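PDB 3NNG: uncharacterized protein from Bacteroides fragilis, which is of unknown function but carries a calcium-binding F5/8 type C domain, a discoidin-like module that in relatives often binds carbohydrate or other ligands. Local coordinates for residues N13-R19 and I154-Q160; L91-K97 and F138-T144; T80-A84 and T149-E153; C26-A31 and W51-G55. The protein carries 1 engineered substitution. One frame throughout, in Å; residues are numbered along the deposited sequence.

Contact 1: N13-R19 and I154-Q160; sequences NWSAVDR and INLYEKQ. Engineered in segment 154-160: Glu158 (natural residue Val).
Beyond the last strand bond of this antiparallel pair, the side chain of Arg19 bonds a backbone oxygen: NH1 donates to Ile154 O (2.8 Å). NH1 also forms a salt bridge with Glu153, a calcium ligand. The contact joins the chain ends of a discoidin-like beta sandwich. Strands 14-16 and 154-159 run at 134° with axes 4.4 Å apart. Ser15 and Glu158 are a hydrogen-bonded pair: Ser15 N to Glu158 O is 2.7 Å and Glu158 N to Ser15 O 3.0 Å. Trp14-Lys159 and Ala16-Tyr157 are non-hydrogen-bonded pairs. Gln160 N to Asn13 O (3.1 Å) and Val17 N to Leu156 O (2.8 Å) continue the pattern. Trp14 and Tyr157 (both chi1 m) meet obliquely, centroids 5.2 Å apart. Tyr157 OH is hydrogen-bonded to Ser78 OG. Ala16 and Tyr157 share one face; Ser15 and Glu158 the opposite one. Glu158 is engineered (natural Val); its carboxylate pairs with Arg70. A water accepts from Leu156 N (3.0 Å) and lies 2.7 Å from Val17 O and 2.9 Å from Asn155 OD1.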
# COMPACT_ATOMS: atom_id res chain seq x y z
N ASN A 13 13.34 -13.95 -4.91
CA ASN A 13 12.52 -14.29 -6.06
C ASN A 13 11.26 -13.43 -6.29
O ASN A 13 10.41 -13.79 -7.12
CB ASN A 13 12.15 -15.77 -6.00
CG ASN A 13 11.31 -16.12 -4.79
OD1 ASN A 13 11.44 -15.50 -3.73
ND2 ASN A 13 10.46 -17.13 -4.93
N TRP A 14 11.15 -12.31 -5.56
CA TRP A 14 10.04 -11.37 -5.72
C TRP A 14 10.26 -10.42 -6.91
O TRP A 14 11.33 -9.82 -7.05
CB TRP A 14 9.88 -10.53 -4.45
CG TRP A 14 9.21 -11.24 -3.31
CD1 TRP A 14 9.16 -12.58 -3.09
CD2 TRP A 14 8.54 -10.63 -2.19
NE1 TRP A 14 8.48 -12.85 -1.93
CE2 TRP A 14 8.09 -11.67 -1.36
CE3 TRP A 14 8.26 -9.31 -1.83
CZ2 TRP A 14 7.38 -11.43 -0.18
CZ3 TRP A 14 7.56 -9.07 -0.67
CH2 TRP A 14 7.13 -10.12 0.14
N SER A 15 9.23 -10.25 -7.73
CA SER A 15 9.30 -9.30 -8.84
C SER A 15 8.23 -8.22 -8.68
O SER A 15 7.04 -8.53 -8.61
CB SER A 15 9.09 -10.02 -10.16
OG SER A 15 9.55 -9.24 -11.24
N ALA A 16 8.64 -6.95 -8.61
CA ALA A 16 7.68 -5.84 -8.53
C ALA A 16 6.75 -5.84 -9.74
O ALA A 16 7.19 -5.98 -10.88
CB ALA A 16 8.41 -4.52 -8.44
N VAL A 17 5.45 -5.67 -9.50
CA VAL A 17 4.47 -5.63 -10.57
C VAL A 17 4.42 -4.22 -11.19
O VAL A 17 4.29 -3.23 -10.47
CB VAL A 17 3.07 -6.02 -10.04
CG1 VAL A 17 1.98 -5.83 -11.09
CG2 VAL A 17 3.08 -7.45 -9.50
N ASP A 18 4.51 -4.14 -12.52
CA ASP A 18 4.40 -2.86 -13.23
C ASP A 18 3.08 -2.18 -12.89
O ASP A 18 2.03 -2.82 -12.92
CB ASP A 18 4.52 -3.07 -14.75
CG ASP A 18 3.93 -1.91 -15.56
OD1 ASP A 18 4.17 -0.74 -15.20
OD2 ASP A 18 3.22 -2.16 -16.56
N ARG A 19 3.13 -0.88 -12.57
CA ARG A 19 2.00 -0.18 -11.97
C ARG A 19 1.32 0.83 -12.91
O ARG A 19 0.27 1.39 -12.58
CB ARG A 19 2.45 0.55 -10.68
CG ARG A 19 3.00 -0.38 -9.59
CD ARG A 19 3.70 0.38 -8.47
NE ARG A 19 4.88 1.09 -8.94
CZ ARG A 19 5.67 1.83 -8.18
NH1 ARG A 19 5.44 1.97 -6.86
NH2 ARG A 19 6.72 2.45 -8.73
N ILE A 154 4.44 2.35 -2.73
CA ILE A 154 3.99 1.00 -2.46
C ILE A 154 4.16 0.14 -3.72
O ILE A 154 3.98 0.62 -4.84
CB ILE A 154 2.52 0.95 -2.05
CG1 ILE A 154 2.16 -0.47 -1.61
CG2 ILE A 154 1.61 1.45 -3.20
CD1 ILE A 154 0.84 -0.55 -0.87
N ASN A 155 4.53 -1.12 -3.51
CA ASN A 155 4.68 -2.07 -4.60
C ASN A 155 4.01 -3.37 -4.25
O ASN A 155 3.87 -3.71 -3.07
CB ASN A 155 6.16 -2.32 -4.87
CG ASN A 155 6.79 -1.21 -5.67
OD1 ASN A 155 6.65 -1.16 -6.89
ND2 ASN A 155 7.47 -0.30 -4.98
N LEU A 156 3.57 -4.10 -5.27
CA LEU A 156 3.08 -5.45 -5.07
C LEU A 156 4.03 -6.38 -5.81
O LEU A 156 4.59 -5.99 -6.84
CB LEU A 156 1.65 -5.60 -5.61
CG LEU A 156 0.46 -5.36 -4.67
CD1 LEU A 156 0.71 -4.21 -3.71
CD2 LEU A 156 -0.85 -5.13 -5.49
N TYR A 157 4.21 -7.59 -5.30
CA TYR A 157 5.18 -8.53 -5.87
C TYR A 157 4.57 -9.86 -6.29
O TYR A 157 3.57 -10.32 -5.71
CB TYR A 157 6.33 -8.78 -4.88
CG TYR A 157 7.07 -7.52 -4.52
CD1 TYR A 157 6.69 -6.76 -3.43
CD2 TYR A 157 8.13 -7.06 -5.31
CE1 TYR A 157 7.36 -5.58 -3.10
CE2 TYR A 157 8.80 -5.88 -5.00
CZ TYR A 157 8.41 -5.15 -3.89
OH TYR A 157 9.05 -3.97 -3.55
N GLU A 158 5.18 -10.46 -7.31
CA GLU A 158 4.81 -11.78 -7.78
C GLU A 158 6.10 -12.57 -7.99
O GLU A 158 7.18 -11.98 -8.10
CB GLU A 158 4.03 -11.67 -9.09
CG GLU A 158 4.90 -11.20 -10.25
CD GLU A 158 4.08 -10.85 -11.48
OE1 GLU A 158 3.03 -11.49 -11.70
OE2 GLU A 158 4.49 -9.93 -12.23
N LYS A 159 6.00 -13.89 -8.02
CA LYS A 159 7.17 -14.74 -8.22
C LYS A 159 7.65 -14.70 -9.66
O LYS A 159 6.86 -14.89 -10.60
CB LYS A 159 6.91 -16.18 -7.78
CG LYS A 159 7.21 -16.41 -6.30
CD LYS A 159 6.91 -17.83 -5.86
CE LYS A 159 6.22 -17.84 -4.50
NZ LYS A 159 7.02 -17.15 -3.44
N GLN A 160 8.94 -14.43 -9.82
CA GLN A 160 9.57 -14.46 -11.13
C GLN A 160 9.69 -15.89 -11.59
O GLN A 160 9.69 -16.82 -10.78
CB GLN A 160 10.98 -13.85 -11.07
CG GLN A 160 11.01 -12.42 -10.56
CD GLN A 160 11.95 -11.53 -11.36
OE1 GLN A 160 12.91 -10.98 -10.82
NE2 GLN A 160 11.67 -11.38 -12.65
O HOH W 1 4.51 -2.90 -7.81

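Contact 2: L91-K97 and F138-T144; sequences LRSAEIK and FRINCLT
Strands 93-97 and 138-144 run antiparallel, at 155° with axes 4.5 Å apart. Three hydrogen-bonded pairs set the register. At Lys97-Arg139, Lys97 N donates to Arg139 O (2.9 Å) and Arg139 N to Lys97 O (2.7 Å). At Glu95-Asn141, Glu95 N to Asn141 O and Asn141 N to Glu95 O are both 2.8 Å. The third pair, Ser93-Thr144, is bulged. Thr144 O accepts from both Arg92 N (2.8 Å) and Ser93 N (3.1 Å). Ser93 O accepts from both Leu143 N (2.8 Å) and Thr144 N (3.3 Å). Leu143, at phi/psi -90/-53, departs from extended geometry. Ser93 OG and Thr144 OG1, both chi1 p, share a hydrogen bond of 2.6 Å. The guanidinium of Arg92 turns away to Phe115 O and Asn117. Outward backbone groups of Ala94 and Ile96 bond Leu113 and Tyr109 (strand 107-114); those of Phe138 and Ile140 bond Thr66 and Trp64 (strand 63-68).

The non-hydrogen-bonded pairs Ala94-Cys142 and Ile96-Ile140 point their side chains to the buried face. Ala94 CB lies 3.6 Å from Ile140 CG1. Ile96 CD1 (chi1 m, chi2 m) lies 3.3 Å from Phe138 CZ and 3.5 Å from Ile140 CB. Ser93, Glu95, Lys97, Arg139, Asn141 and Thr144 occupy the more exposed face. This is a two-faced antiparallel pair ending in a classic beta bulge, within the beta sandwich of an F5/8 type C domain.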
# COMPACT_ATOMS: atom_id res chain seq x y z
N LEU A 91 3.84 4.72 8.34
CA LEU A 91 2.92 3.62 8.62
C LEU A 91 3.51 2.66 9.64
O LEU A 91 4.66 2.23 9.51
CB LEU A 91 2.65 2.84 7.33
CG LEU A 91 1.28 2.26 6.98
CD1 LEU A 91 1.47 1.01 6.12
CD2 LEU A 91 0.40 1.97 8.18
N ARG A 92 2.71 2.28 10.63
CA ARG A 92 3.15 1.42 11.72
C ARG A 92 2.50 0.03 11.61
O ARG A 92 3.16 -1.00 11.76
CB ARG A 92 2.72 2.06 13.04
CG ARG A 92 3.78 2.14 14.08
CD ARG A 92 4.43 0.81 14.32
NE ARG A 92 5.85 0.92 14.06
CZ ARG A 92 6.65 1.79 14.67
NH1 ARG A 92 6.17 2.61 15.59
NH2 ARG A 92 7.94 1.84 14.35
N SER A 93 1.19 0.00 11.38
CA SER A 93 0.48 -1.27 11.22
C SER A 93 -0.68 -1.18 10.22
O SER A 93 -1.32 -0.14 10.10
CB SER A 93 -0.04 -1.77 12.58
OG SER A 93 -0.92 -0.82 13.17
N ALA A 94 -0.94 -2.27 9.52
CA ALA A 94 -1.98 -2.26 8.50
C ALA A 94 -2.61 -3.62 8.37
O ALA A 94 -2.04 -4.62 8.81
CB ALA A 94 -1.41 -1.84 7.13
N GLU A 95 -3.78 -3.62 7.75
CA GLU A 95 -4.49 -4.83 7.39
C GLU A 95 -4.74 -4.80 5.88
O GLU A 95 -4.95 -3.73 5.31
CB GLU A 95 -5.81 -4.89 8.14
CG GLU A 95 -6.46 -6.25 8.13
CD GLU A 95 -6.77 -6.75 9.53
OE1 GLU A 95 -6.91 -5.91 10.44
OE2 GLU A 95 -6.87 -7.99 9.70
N ILE A 96 -4.70 -5.97 5.26
CA ILE A 96 -4.84 -6.09 3.80
C ILE A 96 -6.12 -6.82 3.41
O ILE A 96 -6.46 -7.84 4.01
CB ILE A 96 -3.64 -6.89 3.21
CG1 ILE A 96 -2.33 -6.12 3.38
CG2 ILE A 96 -3.89 -7.21 1.74
CD1 ILE A 96 -2.34 -4.74 2.77
N LYS A 97 -6.82 -6.31 2.40
CA LYS A 97 -7.90 -7.05 1.75
C LYS A 97 -7.62 -7.11 0.25
O LYS A 97 -7.14 -6.14 -0.33
CB LYS A 97 -9.27 -6.39 1.99
CG LYS A 97 -9.67 -6.30 3.45
CD LYS A 97 -11.15 -5.97 3.60
CE LYS A 97 -11.74 -6.60 4.86
NZ LYS A 97 -11.13 -6.11 6.14
N PHE A 138 -6.58 -4.67 -4.71
CA PHE A 138 -5.82 -4.74 -3.46
C PHE A 138 -6.12 -3.50 -2.64
O PHE A 138 -6.06 -2.39 -3.16
CB PHE A 138 -4.32 -4.81 -3.78
CG PHE A 138 -3.39 -4.65 -2.59
CD1 PHE A 138 -3.09 -3.39 -2.09
CD2 PHE A 138 -2.75 -5.75 -2.03
CE1 PHE A 138 -2.21 -3.23 -1.03
CE2 PHE A 138 -1.88 -5.61 -0.96
CZ PHE A 138 -1.60 -4.34 -0.46
N ARG A 139 -6.46 -3.69 -1.37
CA ARG A 139 -6.65 -2.56 -0.45
C ARG A 139 -5.80 -2.72 0.80
O ARG A 139 -5.72 -3.81 1.38
CB ARG A 139 -8.12 -2.40 -0.03
CG ARG A 139 -8.38 -1.11 0.80
CD ARG A 139 -9.88 -0.73 0.86
NE ARG A 139 -10.46 -0.56 -0.47
CZ ARG A 139 -11.61 0.07 -0.71
NH1 ARG A 139 -12.31 0.61 0.28
NH2 ARG A 139 -12.07 0.17 -1.95
N ILE A 140 -5.17 -1.63 1.22
CA ILE A 140 -4.50 -1.61 2.51
C ILE A 140 -5.18 -0.66 3.49
O ILE A 140 -5.18 0.56 3.29
CB ILE A 140 -2.97 -1.33 2.36
CG1 ILE A 140 -2.28 -1.32 3.72
CG2 ILE A 140 -2.72 -0.04 1.60
CD1 ILE A 140 -0.75 -1.34 3.63
N ASN A 141 -5.78 -1.22 4.54
CA ASN A 141 -6.38 -0.43 5.61
C ASN A 141 -5.34 -0.12 6.68
O ASN A 141 -4.89 -1.04 7.38
CB ASN A 141 -7.57 -1.18 6.22
CG ASN A 141 -8.74 -1.31 5.26
OD1 ASN A 141 -9.19 -0.32 4.69
ND2 ASN A 141 -9.22 -2.54 5.05
N CYS A 142 -4.95 1.15 6.77
CA CYS A 142 -3.90 1.59 7.67
C CYS A 142 -4.46 1.77 9.06
O CYS A 142 -5.38 2.55 9.26
CB CYS A 142 -3.25 2.88 7.15
SG CYS A 142 -2.56 2.63 5.48
N LEU A 143 -3.91 1.01 10.01
CA LEU A 143 -4.40 1.01 11.39
C LEU A 143 -3.70 2.05 12.27
O LEU A 143 -4.36 2.86 12.92
CB LEU A 143 -4.28 -0.39 12.00
CG LEU A 143 -5.07 -1.46 11.23
CD1 LEU A 143 -4.81 -2.85 11.81
CD2 LEU A 143 -6.57 -1.13 11.21
N THR A 144 -2.37 2.03 12.30
CA THR A 144 -1.64 3.05 13.03
C THR A 144 -0.48 3.56 12.17
O THR A 144 0.02 2.83 11.32
CB THR A 144 -1.09 2.53 14.39
OG1 THR A 144 -0.14 1.48 14.14
CG2 THR A 144 -2.22 1.99 15.28

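Contact 3: T80-A84 and T149-E153; sequences TKQSA and TGFAE. With CA (calcium ion), chain C.
This loop-to-strand contact sits at the calcium site of the F5/8 type C domain. Ala152 O (2.5 Å) and Glu153 OE2 (2.6 Å) bind the calcium ion; Leu41, Asp44, Glu46 and Thr49 complete the site. Glu153 reaches it with chi1 m and chi2 m, and its OE1 forms a salt bridge with Arg19.

Hydrogen bonds fix the backbones. The one with the best geometry joins Ala152 N to Lys81 O (2.9 Å, 143°). Two weak ones flank it: Thr80 N to Glu153 O (3.1 Å) and Glu153 N to Thr80 OG1 (3.0 Å). Thr80 takes chi1 p, and its OG1 donates to Lys81 O at 2.8 Å. A water donates to Thr80 O (2.9 Å) and Gly150 O (2.8 Å). Within the loop, Ala84 N donates to Gln82 OE1 (2.8 Å).

Packing is close but modest; 291 Å² is buried in all. Gln82 CA and Phe151 CA approach to 3.8 Å, and Gln82 CB lies 3.6 Å from Gly150 C. Gly150 is extended at 167/-164. Thr80 O touches Phe151 CB at 3.5 Å. The Phe151 ring (chi1 p) leads away from the loop.

Residues 80-84 form no strand. They leave strand 71-79, which does pair with 148-159, and the touching parts run 116° apart end to end. They lie across the break in strand 148-159 at Ala152 and Glu153. Gln82 also touches Phe52 of strand 51-54, and Phe151 packs on Ile140 of strand 124-144.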
# COMPACT_ATOMS: atom_id res chain seq x y z
N THR A 80 7.20 2.32 1.79
CA THR A 80 8.30 3.16 2.28
C THR A 80 7.78 4.14 3.33
O THR A 80 6.59 4.12 3.67
CB THR A 80 8.92 3.99 1.14
OG1 THR A 80 7.92 4.86 0.59
CG2 THR A 80 9.46 3.07 0.02
N LYS A 81 8.66 4.98 3.87
CA LYS A 81 8.20 6.14 4.61
C LYS A 81 7.24 6.95 3.74
O LYS A 81 7.22 6.81 2.52
CB LYS A 81 9.39 7.04 4.96
CG LYS A 81 10.14 7.56 3.72
CD LYS A 81 11.11 8.67 4.12
CE LYS A 81 11.87 9.19 2.91
NZ LYS A 81 12.81 10.27 3.28
N GLN A 82 6.43 7.79 4.37
CA GLN A 82 5.81 8.90 3.65
C GLN A 82 6.78 10.07 3.77
O GLN A 82 7.56 10.14 4.73
CB GLN A 82 4.44 9.29 4.25
CG GLN A 82 4.43 9.51 5.77
CD GLN A 82 5.02 10.86 6.18
OE1 GLN A 82 4.84 11.86 5.49
NE2 GLN A 82 5.71 10.88 7.31
N SER A 83 6.73 10.99 2.82
CA SER A 83 7.71 12.07 2.80
C SER A 83 7.06 13.45 2.86
O SER A 83 7.62 14.42 2.38
CB SER A 83 8.59 11.98 1.55
OG SER A 83 7.79 11.97 0.37
N ALA A 84 5.87 13.52 3.45
CA ALA A 84 5.14 14.77 3.57
C ALA A 84 5.50 15.48 4.86
O ALA A 84 5.69 16.70 4.89
CB ALA A 84 3.64 14.52 3.51
N THR A 149 -1.22 9.45 8.38
CA THR A 149 -0.20 8.57 7.84
C THR A 149 -0.25 8.54 6.31
O THR A 149 -1.04 9.27 5.69
CB THR A 149 -0.32 7.12 8.46
OG1 THR A 149 0.85 6.35 8.16
CG2 THR A 149 -1.56 6.38 7.95
N GLY A 150 0.59 7.71 5.71
CA GLY A 150 0.63 7.57 4.26
C GLY A 150 1.88 6.81 3.87
O GLY A 150 2.51 6.19 4.72
N PHE A 151 2.25 6.87 2.60
CA PHE A 151 3.50 6.27 2.16
C PHE A 151 3.88 6.77 0.77
O PHE A 151 3.01 7.13 -0.02
CB PHE A 151 3.47 4.73 2.22
CG PHE A 151 2.19 4.11 1.70
CD1 PHE A 151 1.33 3.44 2.56
CD2 PHE A 151 1.86 4.18 0.35
CE1 PHE A 151 0.16 2.86 2.09
CE2 PHE A 151 0.70 3.60 -0.13
CZ PHE A 151 -0.17 2.94 0.74
N ALA A 152 5.18 6.81 0.49
CA ALA A 152 5.66 7.47 -0.71
C ALA A 152 5.67 6.50 -1.86
O ALA A 152 5.46 6.88 -3.00
CB ALA A 152 7.04 8.05 -0.49
N GLU A 153 5.90 5.24 -1.56
CA GLU A 153 5.96 4.21 -2.58
C GLU A 153 5.43 2.91 -2.04
O GLU A 153 5.90 2.43 -1.02
CB GLU A 153 7.41 4.02 -3.03
CG GLU A 153 7.86 5.11 -4.00
CD GLU A 153 7.05 5.05 -5.29
OE1 GLU A 153 7.01 3.98 -5.92
OE2 GLU A 153 6.45 6.07 -5.67
CA CA C . 5.99 8.51 -4.75
O HOH W 2 4.99 5.30 5.79

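Contact 4: C26-A31 and W51-G55; sequences CSNVYA and WFTWG
This is an aromatic-rich loop-on-strand contact toward one end of the sandwich. Residues 26-31 run from the end of strand 23-26 into the loop before helix 34-37 and meet strand 51-54. The touching parts bury 455 Å², with end-to-end directions 73° apart. The nearest CA atoms are those of Tyr30 and Thr53, 4.4 Å apart.

One firm backbone bond joins them: Tyr30 N donates to Phe52 O at 3.0 Å, 154°. A weak bond may link Thr53 OG1 to Asn28 O (3.0 Å). A water bridges Ser27 OG (2.7 Å), Thr53 OG1 (2.9 Å) and Trp54 O (2.8 Å). Ser27 OG also bonds Trp63 N.

Tyr30 (chi1 t) and Phe52 (chi1 t) form a T-shaped pair. The Phe52 edge meets the Tyr30 face, with centroids 5.4 Å apart and planes at 77°. Trp54 (chi1 m, chi2 -88°) lies obliquely to Tyr30, with its six-membered ring centroid 5.5 Å from that of Tyr30. Trp54 CZ3 is 3.4 Å from Val29 O. Trp51 (chi1 t) turns to the core, where its ring meets Phe151 and Trp64. Cys26 SG sits 4.3 Å from the centroid of the Trp51 five-membered ring, an oblique sulfur-aromatic contact.

Tyr37 adds a further edge-to-face ring to Tyr30. Together Tyr30, Phe52 and Trp54 make an aromatic cluster, formed where a loop of this F5/8 type C domain packs against a short strand of its beta sandwich.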
# COMPACT_ATOMS: atom_id res chain seq x y z
N CYS A 26 -8.06 6.24 -2.70
CA CYS A 26 -7.82 6.23 -1.26
C CYS A 26 -9.01 6.81 -0.51
O CYS A 26 -9.92 7.37 -1.10
CB CYS A 26 -6.61 7.06 -0.90
SG CYS A 26 -6.80 8.81 -1.37
N SER A 27 -8.96 6.68 0.81
CA SER A 27 -10.03 7.14 1.67
C SER A 27 -10.21 8.65 1.60
O SER A 27 -11.33 9.15 1.47
CB SER A 27 -9.71 6.72 3.10
OG SER A 27 -8.41 7.17 3.44
N ASN A 28 -9.10 9.37 1.67
CA ASN A 28 -9.10 10.83 1.72
C ASN A 28 -7.75 11.30 1.20
O ASN A 28 -6.77 10.55 1.26
CB ASN A 28 -9.27 11.34 3.16
CG ASN A 28 -10.68 11.15 3.69
OD1 ASN A 28 -10.91 10.37 4.63
ND2 ASN A 28 -11.64 11.85 3.09
N VAL A 29 -7.70 12.53 0.70
CA VAL A 29 -6.41 13.13 0.33
C VAL A 29 -6.15 14.26 1.29
O VAL A 29 -6.99 15.13 1.48
CB VAL A 29 -6.41 13.66 -1.12
CG1 VAL A 29 -5.11 14.40 -1.40
CG2 VAL A 29 -6.61 12.52 -2.12
N TYR A 30 -4.98 14.26 1.93
CA TYR A 30 -4.70 15.31 2.91
C TYR A 30 -4.91 16.71 2.30
O TYR A 30 -4.50 16.97 1.17
CB TYR A 30 -3.29 15.17 3.47
CG TYR A 30 -3.00 16.18 4.56
CD1 TYR A 30 -3.55 16.04 5.83
CD2 TYR A 30 -2.21 17.29 4.31
CE1 TYR A 30 -3.30 16.96 6.83
CE2 TYR A 30 -1.96 18.22 5.30
CZ TYR A 30 -2.50 18.05 6.55
OH TYR A 30 -2.24 18.98 7.54
N ALA A 31 -5.57 17.59 3.04
CA ALA A 31 -5.74 18.98 2.60
C ALA A 31 -6.52 19.04 1.29
O ALA A 31 -6.49 20.05 0.58
CB ALA A 31 -4.38 19.67 2.45
N TRP A 51 1.57 9.69 -1.00
CA TRP A 51 0.19 9.68 -0.56
C TRP A 51 0.19 10.02 0.93
O TRP A 51 1.02 9.53 1.69
CB TRP A 51 -0.45 8.30 -0.79
CG TRP A 51 -1.81 8.20 -0.18
CD1 TRP A 51 -2.90 8.96 -0.48
CD2 TRP A 51 -2.23 7.28 0.86
NE1 TRP A 51 -3.98 8.57 0.28
CE2 TRP A 51 -3.60 7.55 1.11
CE3 TRP A 51 -1.59 6.27 1.57
CZ2 TRP A 51 -4.33 6.84 2.08
CZ3 TRP A 51 -2.32 5.57 2.53
CH2 TRP A 51 -3.67 5.86 2.77
N PHE A 52 -0.73 10.87 1.36
CA PHE A 52 -0.79 11.24 2.76
C PHE A 52 -2.23 11.54 3.09
O PHE A 52 -2.95 12.11 2.27
CB PHE A 52 0.11 12.44 3.07
CG PHE A 52 0.35 12.65 4.54
CD1 PHE A 52 1.24 11.83 5.24
CD2 PHE A 52 -0.30 13.67 5.23
CE1 PHE A 52 1.47 12.03 6.62
CE2 PHE A 52 -0.07 13.89 6.60
CZ PHE A 52 0.81 13.06 7.30
N THR A 53 -2.67 11.17 4.28
CA THR A 53 -4.08 11.31 4.61
C THR A 53 -4.32 11.37 6.11
O THR A 53 -3.39 11.27 6.92
CB THR A 53 -4.85 10.10 4.05
OG1 THR A 53 -6.25 10.27 4.24
CG2 THR A 53 -4.38 8.84 4.73
N TRP A 54 -5.59 11.54 6.47
CA TRP A 54 -6.04 11.42 7.85
C TRP A 54 -6.04 9.95 8.26
O TRP A 54 -6.41 9.08 7.46
CB TRP A 54 -7.47 11.95 7.98
CG TRP A 54 -7.55 13.43 7.98
CD1 TRP A 54 -7.46 14.25 9.07
CD2 TRP A 54 -7.77 14.29 6.85
NE1 TRP A 54 -7.58 15.56 8.69
CE2 TRP A 54 -7.78 15.62 7.33
CE3 TRP A 54 -7.94 14.06 5.48
CZ2 TRP A 54 -7.96 16.72 6.49
CZ3 TRP A 54 -8.12 15.16 4.65
CH2 TRP A 54 -8.12 16.47 5.15
N GLY A 55 -5.64 9.69 9.50
CA GLY A 55 -5.67 8.35 10.08
C GLY A 55 -7.09 7.96 10.47
O GLY A 55 -8.00 8.77 10.33
O HOH W 3 -8.47 8.87 5.54

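How the contacts relate
Contacts 1 and 3 share strand 148-159 and are joined by the salt bridge from Arg19 to calcium ligand Glu153. Contact 3 is the buried one, held by one good and two weak hydrogen bonds beside the metal. The others are partly buried. Contact 1 has four exposed residues and contact 4 one, both centred about 13 Å from the chain centre; contact 2 has none and lies about 7 Å from it. Contacts 1 and 2 are antiparallel strand pairs, meeting where Leu156 packs on Phe138. Contact 4 relies on aromatic rings more than backbone bonds. Its strand 51-54 runs beside strand 148-159. Cys142 of contact 2 touches Trp51 of contact 4.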